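Local coordinates for protein Sqt1 (Chaetomium thermophilum, PDB 4ZOY) that probably acts as a WD40-repeat chaperone that captures a ribosomal protein, Rpl10 in the yeast relative, while it is still being synthesised, at residues Q184-H189 against N232-V237; L203-V208 against Y217-V222; E212-Y217 against V237-V242. One frame throughout, in Å; residues are numbered along the deposited sequence. Where two conformers were deposited one is given.

Interaction 1 (Q184-H189 against N232-V237)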
loop_
_atom_site.group_PDB
_atom_site.type_symbol
_atom_site.label_atom_id
_atom_site.label_comp_id
_atom_site.label_asym_id
_atom_site.label_seq_id
_atom_site.Cartn_x
_atom_site.Cartn_y
_atom_site.Cartn_z
ATOM N N GLN A 184 -10.360 -17.619 -3.307
ATOM C CA GLN A 184 -9.601 -17.899 -4.522
ATOM C C GLN A 184 -8.154 -18.216 -4.213
ATOM O O GLN A 184 -7.599 -17.719 -3.233
ATOM C CB GLN A 184 -9.618 -16.704 -5.486
ATOM C CG GLN A 184 -10.971 -16.222 -5.924
ATOM C CD GLN A 184 -11.607 -17.090 -6.990
ATOM O OE1 GLN A 184 -11.024 -18.071 -7.449
ATOM N NE2 GLN A 184 -12.809 -16.713 -7.404
ATOM N N SER A 185 -7.551 -19.037 -5.064
ATOM C CA SER A 185 -6.106 -19.223 -5.070
ATOM C C SER A 185 -5.669 -19.276 -6.525
ATOM O O SER A 185 -6.019 -20.203 -7.260
ATOM C CB SER A 185 -5.685 -20.490 -4.319
ATOM O OG SER A 185 -6.193 -21.654 -4.954
ATOM N N TYR A 186 -4.925 -18.258 -6.942
ATOM C CA TYR A 186 -4.513 -18.105 -8.331
ATOM C C TYR A 186 -3.030 -18.356 -8.506
ATOM O O TYR A 186 -2.228 -17.948 -7.660
ATOM C CB TYR A 186 -4.807 -16.702 -8.834
ATOM C CG TYR A 186 -6.244 -16.265 -8.788
ATOM C CD1 TYR A 186 -7.185 -16.797 -9.665
ATOM C CD2 TYR A 186 -6.656 -15.279 -7.899
ATOM C CE1 TYR A 186 -8.503 -16.375 -9.635
ATOM C CE2 TYR A 186 -7.961 -14.851 -7.865
ATOM C CZ TYR A 186 -8.882 -15.398 -8.742
ATOM O OH TYR A 186 -10.182 -14.948 -8.705
ATOM N N PHE A 187 -2.665 -18.995 -9.614
ATOM C CA PHE A 187 -1.281 -19.356 -9.887
ATOM C C PHE A 187 -0.892 -18.982 -11.305
ATOM O O PHE A 187 -0.300 -19.777 -12.037
ATOM C CB PHE A 187 -1.074 -20.860 -9.650
ATOM C CG PHE A 187 -1.500 -21.306 -8.285
ATOM C CD1 PHE A 187 -0.641 -21.181 -7.205
ATOM C CD2 PHE A 187 -2.766 -21.822 -8.075
ATOM C CE1 PHE A 187 -1.037 -21.571 -5.940
ATOM C CE2 PHE A 187 -3.166 -22.217 -6.810
ATOM C CZ PHE A 187 -2.300 -22.088 -5.744
ATOM N N LEU A 188 -1.217 -17.758 -11.691
ATOM C CA LEU A 188 -0.979 -17.303 -13.056
ATOM C C LEU A 188 0.384 -16.633 -13.229
ATOM O O LEU A 188 1.053 -16.873 -14.232
ATOM C CB LEU A 188 -2.100 -16.362 -13.506
ATOM C CG LEU A 188 -3.481 -17.024 -13.597
ATOM C CD1 LEU A 188 -4.516 -16.064 -14.144
ATOM C CD2 LEU A 188 -3.423 -18.284 -14.444
ATOM N N HIS A 189 0.799 -15.789 -12.280
ATOM C CA HIS A 189 2.158 -15.240 -12.328
ATOM C C HIS A 189 3.169 -16.377 -12.224
ATOM O O HIS A 189 2.915 -17.351 -11.523
ATOM C CB HIS A 189 2.427 -14.252 -11.193
ATOM C CG HIS A 189 1.548 -13.037 -11.186
ATOM N ND1 HIS A 189 1.440 -12.172 -12.252
ATOM C CD2 HIS A 189 0.787 -12.513 -10.198
ATOM C CE1 HIS A 189 0.632 -11.175 -11.928
ATOM N NE2 HIS A 189 0.225 -11.359 -10.685
ATOM N N ASN A 232 -8.909 -17.942 -19.798
ATOM C CA ASN A 232 -8.490 -18.731 -18.642
ATOM C C ASN A 232 -9.602 -18.837 -17.600
ATOM O O ASN A 232 -9.485 -19.571 -16.619
ATOM C CB ASN A 232 -7.197 -18.169 -18.025
ATOM C CG ASN A 232 -7.346 -16.753 -17.469
ATOM O OD1 ASN A 232 -8.368 -16.393 -16.882
ATOM N ND2 ASN A 232 -6.304 -15.950 -17.644
ATOM N N GLY A 233 -10.683 -18.104 -17.825
ATOM C CA GLY A 233 -11.867 -18.206 -16.993
ATOM C C GLY A 233 -11.752 -17.465 -15.675
ATOM O O GLY A 233 -12.740 -17.274 -14.970
ATOM N N GLN A 234 -10.545 -17.027 -15.346
ATOM C CA GLN A 234 -10.296 -16.443 -14.034
ATOM C C GLN A 234 -10.140 -14.923 -14.051
ATOM O O GLN A 234 -10.473 -14.252 -13.074
ATOM C CB GLN A 234 -9.041 -17.053 -13.401
ATOM C CG GLN A 234 -9.161 -18.524 -13.046
ATOM C CD GLN A 234 -7.928 -19.056 -12.338
ATOM O OE1 GLN A 234 -6.813 -19.019 -12.867
ATOM N NE2 GLN A 234 -8.130 -19.555 -11.126
ATOM N N THR A 235 -9.622 -14.379 -15.145
ATOM C CA THR A 235 -9.310 -12.949 -15.185
ATOM C C THR A 235 -10.149 -12.178 -16.184
ATOM O O THR A 235 -10.670 -12.756 -17.136
ATOM C CB THR A 235 -7.837 -12.698 -15.553
ATOM O OG1 THR A 235 -7.628 -13.046 -16.934
ATOM C CG2 THR A 235 -6.897 -13.507 -14.669
ATOM N N VAL A 236 -10.257 -10.867 -15.979
ATOM C CA VAL A 236 -10.877 -9.986 -16.976
ATOM C C VAL A 236 -9.836 -9.337 -17.883
ATOM O O VAL A 236 -10.168 -8.851 -18.971
ATOM C CB VAL A 236 -11.713 -8.860 -16.349
ATOM C CG1 VAL A 236 -12.846 -9.439 -15.523
ATOM C CG2 VAL A 236 -10.842 -7.932 -15.505
ATOM N N VAL A 237 -8.595 -9.314 -17.404
ATOM C CA VAL A 237 -7.417 -8.861 -18.149
ATOM C C VAL A 237 -6.249 -9.761 -17.784
ATOM O O VAL A 237 -6.014 -10.031 -16.603
ATOM C CB VAL A 237 -7.027 -7.392 -17.823
ATOM C CG1 VAL A 237 -5.652 -7.047 -18.417
ATOM C CG2 VAL A 237 -8.073 -6.428 -18.308
HETATM O O HOH W 1 -6.473 -21.379 -9.714
HETATM O O HOH W 2 -11.598 -15.797 -10.884
HETATM O O HOH W 3 -4.740 -20.059 -11.415
#
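Leu188 and Thr235 meet tip to tip, with CD1 of Leu188 3.5 Å from CG2 of Thr235. This is the tightly packed part. The same CD1 passes 3.9 Å from Asn232 ND2. Leu188 CG stands anti to its own carbonyl carbon (chi1 -64°), which starts the branch toward 232-237. Beside it, Gln234 and Tyr186 slide past each other in opposite directions. The Gln234 chain is extended beyond CG, and its amide lies near the ring edge, NE2 3.3 Å from Tyr186 CD1. Amide and ring planes are 66° apart. Asn232 OD1 holds the backbone that carries this glutamine. Gln234 N gives Asn232 OD1 a bond of 2.7 Å, an Asx turn. Thr235 N gives Asn232 OD1 one of 2.9 Å, an Asx motif. Thr235 OG1 is bound to Ser238 and Thr230. The other side of the contact is loose and wet, and no hydrogen bond passes directly between the segments. One water accepts from Gln234 NE2 and donates to Ser185 O. A second donates to Gln234 OE1, 2.7 Å away, and accepts from Phe187 N. A third joins Tyr186 OH, at 2.7 Å, to Gln234 O. Strands 180-186 and 235-239 are outermost strands of two different sheets. Through 184-189 and 232-237, successive blades of the WD40 beta-propeller meet by side-chain packing and bridging water, and Tyr186 also stacks on Tyr217.

Interaction 2 (L203-V208 against Y217-V222)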
loop_
_atom_site.group_PDB
_atom_site.type_symbol
_atom_site.label_atom_id
_atom_site.label_comp_id
_atom_site.label_asym_id
_atom_site.label_seq_id
_atom_site.Cartn_x
_atom_site.Cartn_y
_atom_site.Cartn_z
ATOM N N LEU A 203 -14.664 -5.814 -6.703
ATOM C CA LEU A 203 -14.980 -6.997 -7.500
ATOM C C LEU A 203 -13.800 -7.532 -8.303
ATOM O O LEU A 203 -13.770 -8.701 -8.681
ATOM C CB LEU A 203 -16.142 -6.710 -8.453
ATOM C CG LEU A 203 -17.471 -6.426 -7.776
ATOM C CD1 LEU A 203 -18.540 -6.131 -8.815
ATOM C CD2 LEU A 203 -17.872 -7.618 -6.905
ATOM N N LEU A 204 -12.828 -6.665 -8.574
ATOM C CA LEU A 204 -11.649 -7.031 -9.339
ATOM C C LEU A 204 -10.400 -6.859 -8.491
ATOM O O LEU A 204 -10.317 -5.935 -7.677
ATOM C CB LEU A 204 -11.535 -6.164 -10.606
ATOM C CG LEU A 204 -12.692 -6.330 -11.586
ATOM C CD1 LEU A 204 -12.507 -5.368 -12.760
ATOM C CD2 LEU A 204 -12.755 -7.774 -12.052
ATOM N N LEU A 205 -9.431 -7.735 -8.700
ATOM C CA LEU A 205 -8.154 -7.665 -8.003
ATOM C C LEU A 205 -7.042 -7.692 -9.038
ATOM O O LEU A 205 -6.874 -8.681 -9.748
ATOM C CB LEU A 205 -8.011 -8.831 -7.016
ATOM C CG LEU A 205 -6.671 -8.979 -6.310
ATOM C CD1 LEU A 205 -6.379 -7.771 -5.413
ATOM C CD2 LEU A 205 -6.663 -10.268 -5.510
ATOM N N ALA A 206 -6.294 -6.593 -9.134
ATOM C CA ALA A 206 -5.196 -6.489 -10.087
ATOM C C ALA A 206 -3.871 -6.754 -9.408
ATOM O O ALA A 206 -3.552 -6.113 -8.411
ATOM C CB ALA A 206 -5.190 -5.113 -10.729
ATOM N N THR A 207 -3.111 -7.704 -9.935
ATOM C CA THR A 207 -1.797 -8.014 -9.374
ATOM C C THR A 207 -0.732 -8.058 -10.456
ATOM O O THR A 207 -1.008 -8.333 -11.634
ATOM C CB THR A 207 -1.798 -9.339 -8.587
ATOM O OG1 THR A 207 -1.996 -10.445 -9.480
ATOM C CG2 THR A 207 -2.902 -9.330 -7.527
ATOM N N VAL A 208 0.489 -7.755 -10.045
ATOM C CA VAL A 208 1.619 -7.688 -10.968
ATOM C C VAL A 208 2.790 -8.490 -10.439
ATOM O O VAL A 208 2.833 -8.837 -9.261
ATOM C CB VAL A 208 2.063 -6.239 -11.213
ATOM C CG1 VAL A 208 0.977 -5.482 -11.947
ATOM C CG2 VAL A 208 2.429 -5.543 -9.894
ATOM N N TYR A 217 -8.158 -10.340 -11.527
ATOM C CA TYR A 217 -9.007 -11.490 -11.214
ATOM C C TYR A 217 -10.441 -11.116 -10.951
ATOM O O TYR A 217 -10.737 -10.141 -10.260
ATOM C CB TYR A 217 -8.470 -12.250 -9.997
ATOM C CG TYR A 217 -6.985 -12.487 -10.046
ATOM C CD1 TYR A 217 -6.435 -13.488 -10.841
ATOM C CD2 TYR A 217 -6.133 -11.694 -9.297
ATOM C CE1 TYR A 217 -5.060 -13.682 -10.883
ATOM C CE2 TYR A 217 -4.774 -11.878 -9.332
ATOM C CZ TYR A 217 -4.240 -12.871 -10.123
ATOM O OH TYR A 217 -2.877 -13.031 -10.148
ATOM N N ASP A 218 -11.335 -11.930 -11.505
ATOM C CA ASP A 218 -12.770 -11.859 -11.245
ATOM C C ASP A 218 -13.104 -12.575 -9.937
ATOM O O ASP A 218 -13.607 -13.703 -9.948
ATOM C CB ASP A 218 -13.534 -12.492 -12.412
ATOM C CG ASP A 218 -15.040 -12.447 -12.237
ATOM O OD1 ASP A 218 -15.558 -11.471 -11.668
ATOM O OD2 ASP A 218 -15.703 -13.400 -12.708
ATOM N N VAL A 219 -12.817 -11.920 -8.816
ATOM C CA VAL A 219 -12.723 -12.629 -7.541
ATOM C C VAL A 219 -14.049 -13.263 -7.104
ATOM O O VAL A 219 -14.061 -14.367 -6.536
ATOM C CB VAL A 219 -12.210 -11.680 -6.443
ATOM C CG1 VAL A 219 -12.313 -12.325 -5.066
ATOM C CG2 VAL A 219 -10.759 -11.306 -6.745
ATOM N N PHE A 220 -15.155 -12.583 -7.377
ATOM C CA PHE A 220 -16.455 -13.055 -6.906
ATOM C C PHE A 220 -17.373 -13.543 -8.019
ATOM O O PHE A 220 -18.563 -13.742 -7.787
ATOM C CB PHE A 220 -17.130 -11.954 -6.095
ATOM C CG PHE A 220 -16.325 -11.526 -4.895
ATOM C CD1 PHE A 220 -16.247 -12.325 -3.766
ATOM C CD2 PHE A 220 -15.610 -10.345 -4.919
ATOM C CE1 PHE A 220 -15.482 -11.936 -2.669
ATOM C CE2 PHE A 220 -14.847 -9.946 -3.827
ATOM C CZ PHE A 220 -14.775 -10.741 -2.703
ATOM N N GLY A 221 -16.820 -13.737 -9.216
ATOM C CA GLY A 221 -17.540 -14.410 -10.290
ATOM C C GLY A 221 -18.489 -13.526 -11.079
ATOM O O GLY A 221 -19.209 -14.010 -11.966
ATOM N N VAL A 222 -18.520 -12.233 -10.768
ATOM C CA VAL A 222 -19.459 -11.335 -11.422
ATOM C C VAL A 222 -19.121 -11.166 -12.900
ATOM O O VAL A 222 -20.012 -11.220 -13.762
ATOM C CB VAL A 222 -19.493 -9.967 -10.732
ATOM C CG1 VAL A 222 -20.361 -8.986 -11.515
ATOM C CG2 VAL A 222 -20.016 -10.122 -9.306
HETATM O O HOH W 4 -15.917 -10.404 -9.141
#
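Tyr217 CG stands anti to its own carbonyl carbon (chi1 -46°), and Thr207 OG1 sits between its backbone N and carbonyl carbon (chi1 68°); from these starts the two side chains cross at about a right angle. Tyr217 OH lies 2.8 Å from Thr207 OG1, probably as a hydrogen bond. Thr207 CG2 lies in the plane of the ring at its edge, 3.6 Å from Tyr217 CE2. Thr207 OG1 also bonds to His189 NE2. The chain His189-Thr207-Tyr217 resembles the structural tetrad of WD40 repeats, with tyrosine where tryptophan is usual. In the backbone, Leu205 and Tyr217 are an antiparallel hydrogen-bonded pair, with Tyr217 N 2.8 Å from Leu205 O. Leu205 CG lies 4.1 Å from Tyr217 CD2, and the ring stacks with that of Tyr186. An alanine at Tyr217 would probably leave Thr207 OG1 without its phenol partner and open a gap beside Leu205 and Tyr186. Leu205 CB touches Val219 CG2 at 3.7 Å. Leu203 CD2 rests 4.1 Å from both Phe220 CD2 and Val222 CG2. One water donates to Leu203 O and Asp218 OD1 and accepts from Phe220 N. Asp218 also binds Ala223 N and Ala224 N, holding the turn onto helix 222-225. Strands 204-209 and 214-218 form a hairpin in the middle of their sheet, between strands 193-198 and 235-239. Leu205 and Tyr217 pack on Val166 of the preceding sheet.

Interaction 3 (E212-Y217 against V237-V242)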
loop_
_atom_site.group_PDB
_atom_site.type_symbol
_atom_site.label_atom_id
_atom_site.label_comp_id
_atom_site.label_asym_id
_atom_site.label_seq_id
_atom_site.Cartn_x
_atom_site.Cartn_y
_atom_site.Cartn_z
ATOM N N GLU A 212 6.782 -9.744 -15.286
ATOM C CA GLU A 212 6.245 -8.722 -16.195
ATOM C C GLU A 212 4.753 -8.893 -16.500
ATOM O O GLU A 212 4.191 -8.128 -17.281
ATOM C CB GLU A 212 7.075 -8.660 -17.494
ATOM C CG GLU A 212 8.541 -8.342 -17.190
ATOM C CD GLU A 212 9.487 -8.496 -18.367
ATOM O OE1 GLU A 212 9.046 -8.361 -19.521
ATOM O OE2 GLU A 212 10.691 -8.719 -18.119
ATOM N N SER A 213 4.096 -9.856 -15.852
ATOM C CA SER A 213 2.666 -10.050 -16.111
ATOM C C SER A 213 1.744 -9.251 -15.179
ATOM O O SER A 213 2.095 -8.917 -14.036
ATOM C CB SER A 213 2.295 -11.537 -16.045
ATOM O OG SER A 213 2.563 -12.113 -14.779
ATOM N N LEU A 214 0.572 -8.937 -15.722
ATOM C CA LEU A 214 -0.551 -8.331 -15.013
ATOM C C LEU A 214 -1.753 -9.243 -15.155
ATOM O O LEU A 214 -2.099 -9.613 -16.268
ATOM C CB LEU A 214 -0.894 -6.954 -15.588
ATOM C CG LEU A 214 -2.289 -6.371 -15.335
ATOM C CD1 LEU A 214 -2.441 -5.917 -13.873
ATOM C CD2 LEU A 214 -2.600 -5.203 -16.259
ATOM N N HIS A 215 -2.384 -9.606 -14.045
ATOM C CA HIS A 215 -3.643 -10.338 -14.084
ATOM C C HIS A 215 -4.657 -9.611 -13.230
ATOM O O HIS A 215 -4.337 -9.149 -12.128
ATOM C CB HIS A 215 -3.471 -11.780 -13.622
ATOM C CG HIS A 215 -2.559 -12.566 -14.503
ATOM N ND1 HIS A 215 -2.939 -12.993 -15.759
ATOM C CD2 HIS A 215 -1.276 -12.960 -14.338
ATOM C CE1 HIS A 215 -1.932 -13.636 -16.319
ATOM N NE2 HIS A 215 -0.910 -13.628 -15.483
ATOM N N VAL A 216 -5.878 -9.497 -13.738
ATOM C CA VAL A 216 -6.936 -8.846 -12.995
ATOM C C VAL A 216 -8.047 -9.868 -12.770
ATOM O O VAL A 216 -8.772 -10.223 -13.698
ATOM C CB VAL A 216 -7.467 -7.606 -13.730
ATOM C CG1 VAL A 216 -8.508 -6.914 -12.874
ATOM C CG2 VAL A 216 -6.311 -6.638 -14.047
ATOM N N TYR A 217 -8.158 -10.340 -11.527
ATOM C CA TYR A 217 -9.007 -11.490 -11.214
ATOM C C TYR A 217 -10.441 -11.116 -10.951
ATOM O O TYR A 217 -10.737 -10.141 -10.260
ATOM C CB TYR A 217 -8.470 -12.250 -9.997
ATOM C CG TYR A 217 -6.985 -12.487 -10.046
ATOM C CD1 TYR A 217 -6.435 -13.488 -10.841
ATOM C CD2 TYR A 217 -6.133 -11.694 -9.297
ATOM C CE1 TYR A 217 -5.060 -13.682 -10.883
ATOM C CE2 TYR A 217 -4.774 -11.878 -9.332
ATOM C CZ TYR A 217 -4.240 -12.871 -10.123
ATOM O OH TYR A 217 -2.877 -13.031 -10.148
ATOM N N VAL A 237 -8.595 -9.314 -17.404
ATOM C CA VAL A 237 -7.417 -8.861 -18.149
ATOM C C VAL A 237 -6.249 -9.761 -17.784
ATOM O O VAL A 237 -6.014 -10.031 -16.603
ATOM C CB VAL A 237 -7.027 -7.392 -17.823
ATOM C CG1 VAL A 237 -5.652 -7.047 -18.417
ATOM C CG2 VAL A 237 -8.073 -6.428 -18.308
ATOM N N SER A 238 -5.530 -10.243 -18.793
ATOM C CA SER A 238 -4.284 -10.966 -18.597
ATOM C C SER A 238 -3.297 -10.488 -19.653
ATOM O O SER A 238 -3.531 -10.666 -20.853
ATOM C CB SER A 238 -4.487 -12.484 -18.701
ATOM O OG SER A 238 -5.094 -13.012 -17.531
ATOM N N LEU A 239 -2.211 -9.861 -19.212
ATOM C CA LEU A 239 -1.176 -9.371 -20.117
ATOM C C LEU A 239 0.181 -9.860 -19.643
ATOM O O LEU A 239 0.479 -9.842 -18.442
ATOM C CB LEU A 239 -1.205 -7.846 -20.199
ATOM C CG LEU A 239 -2.446 -7.273 -20.884
ATOM C CD1 LEU A 239 -2.575 -5.793 -20.595
ATOM C CD2 LEU A 239 -2.365 -7.520 -22.391
ATOM N N THR A 240 1.003 -10.317 -20.581
ATOM C CA THR A 240 2.284 -10.900 -20.230
ATOM C C THR A 240 3.410 -10.367 -21.094
ATOM O O THR A 240 3.212 -9.464 -21.913
ATOM C CB THR A 240 2.280 -12.436 -20.365
ATOM O OG1 THR A 240 2.241 -12.786 -21.756
ATOM C CG2 THR A 240 1.088 -13.057 -19.642
ATOM N N ASN A 241 4.590 -10.957 -20.918
ATOM C CA ASN A 241 5.800 -10.529 -21.614
ATOM C C ASN A 241 5.736 -10.701 -23.134
ATOM O O ASN A 241 6.487 -10.050 -23.863
ATOM C CB ASN A 241 7.020 -11.281 -21.062
ATOM C CG ASN A 241 6.853 -12.795 -21.102
ATOM O OD1 ASN A 241 5.759 -13.311 -21.325
ATOM N ND2 ASN A 241 7.945 -13.513 -20.869
ATOM N N VAL A 242 4.847 -11.566 -23.610
ATOM C CA VAL A 242 4.709 -11.775 -25.050
ATOM C C VAL A 242 3.916 -10.650 -25.710
ATOM O O VAL A 242 3.970 -10.476 -26.926
ATOM C CB VAL A 242 4.042 -13.130 -25.364
ATOM C CG1 VAL A 242 4.672 -14.226 -24.526
ATOM C CG2 VAL A 242 2.548 -13.068 -25.114
#
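One four-stranded blade of the WD40 propeller is closed here, where Leu214 and His215 of its third strand lie against Leu239 and Ser238 of its outermost fourth. The axes of strands 214-217 and 237-239 approach to 4.8 Å at 167°. Leu214 and Leu239 are an antiparallel hydrogen-bonded pair, with Leu214 N to Leu239 O at 2.9 Å and Leu239 N to Leu214 O at 3.0 Å. The second bond is nearly straight at 172°. Val216 N adds a bond of 2.9 Å to Val237 O. His215 and Ser238, the non-hydrogen-bonded pair between them, use their side chains instead. Ser238 OG lies in the plane of the imidazole at its edge, 2.8 Å from His215 ND1, and either atom could be the donor. This hydroxyl also bonds to Thr235 OG1 and Asn232 ND2. The other face of this strand pair, with Leu214, Val216, Val237 and Leu239, is apolar. Val216 and Val237 lie side by side pointing the same way, CG2 of Val216 3.9 Å from CB of Val237. Leu214 CD2 is 4.2 Å from Val237 CG1. Leu214, Val237 and Leu239 all reach Val276 of strand 273-277 in the next blade. On the polar His215 face several partners grip one hydroxyl, which is likely to fix how the His215 ring is turned and to tie the strand to the loop at Asn232.

How the interactions relate
All three interactions meet on one blade of the propeller, the sheet of strands 193-198, 204-209, 214-218 and 235-239. Interactions 2 and 3 pair neighbouring strands within it and share Tyr217. Interaction 1 brings in strand 180-186 of the preceding blade and shares Val237 with interaction 3. Centres of interactions 1 and 2 are about 8 Å apart, those of 1 and 3 about 9 Å, and those of 2 and 3 about 13 Å. Along the chain, both segments of interaction 2 fall between those of interaction 1, while interaction 3 alternates with each. His189 joins all three through Thr207 and Ser213. Building the blade and docking it on its neighbour are therefore probably coupled.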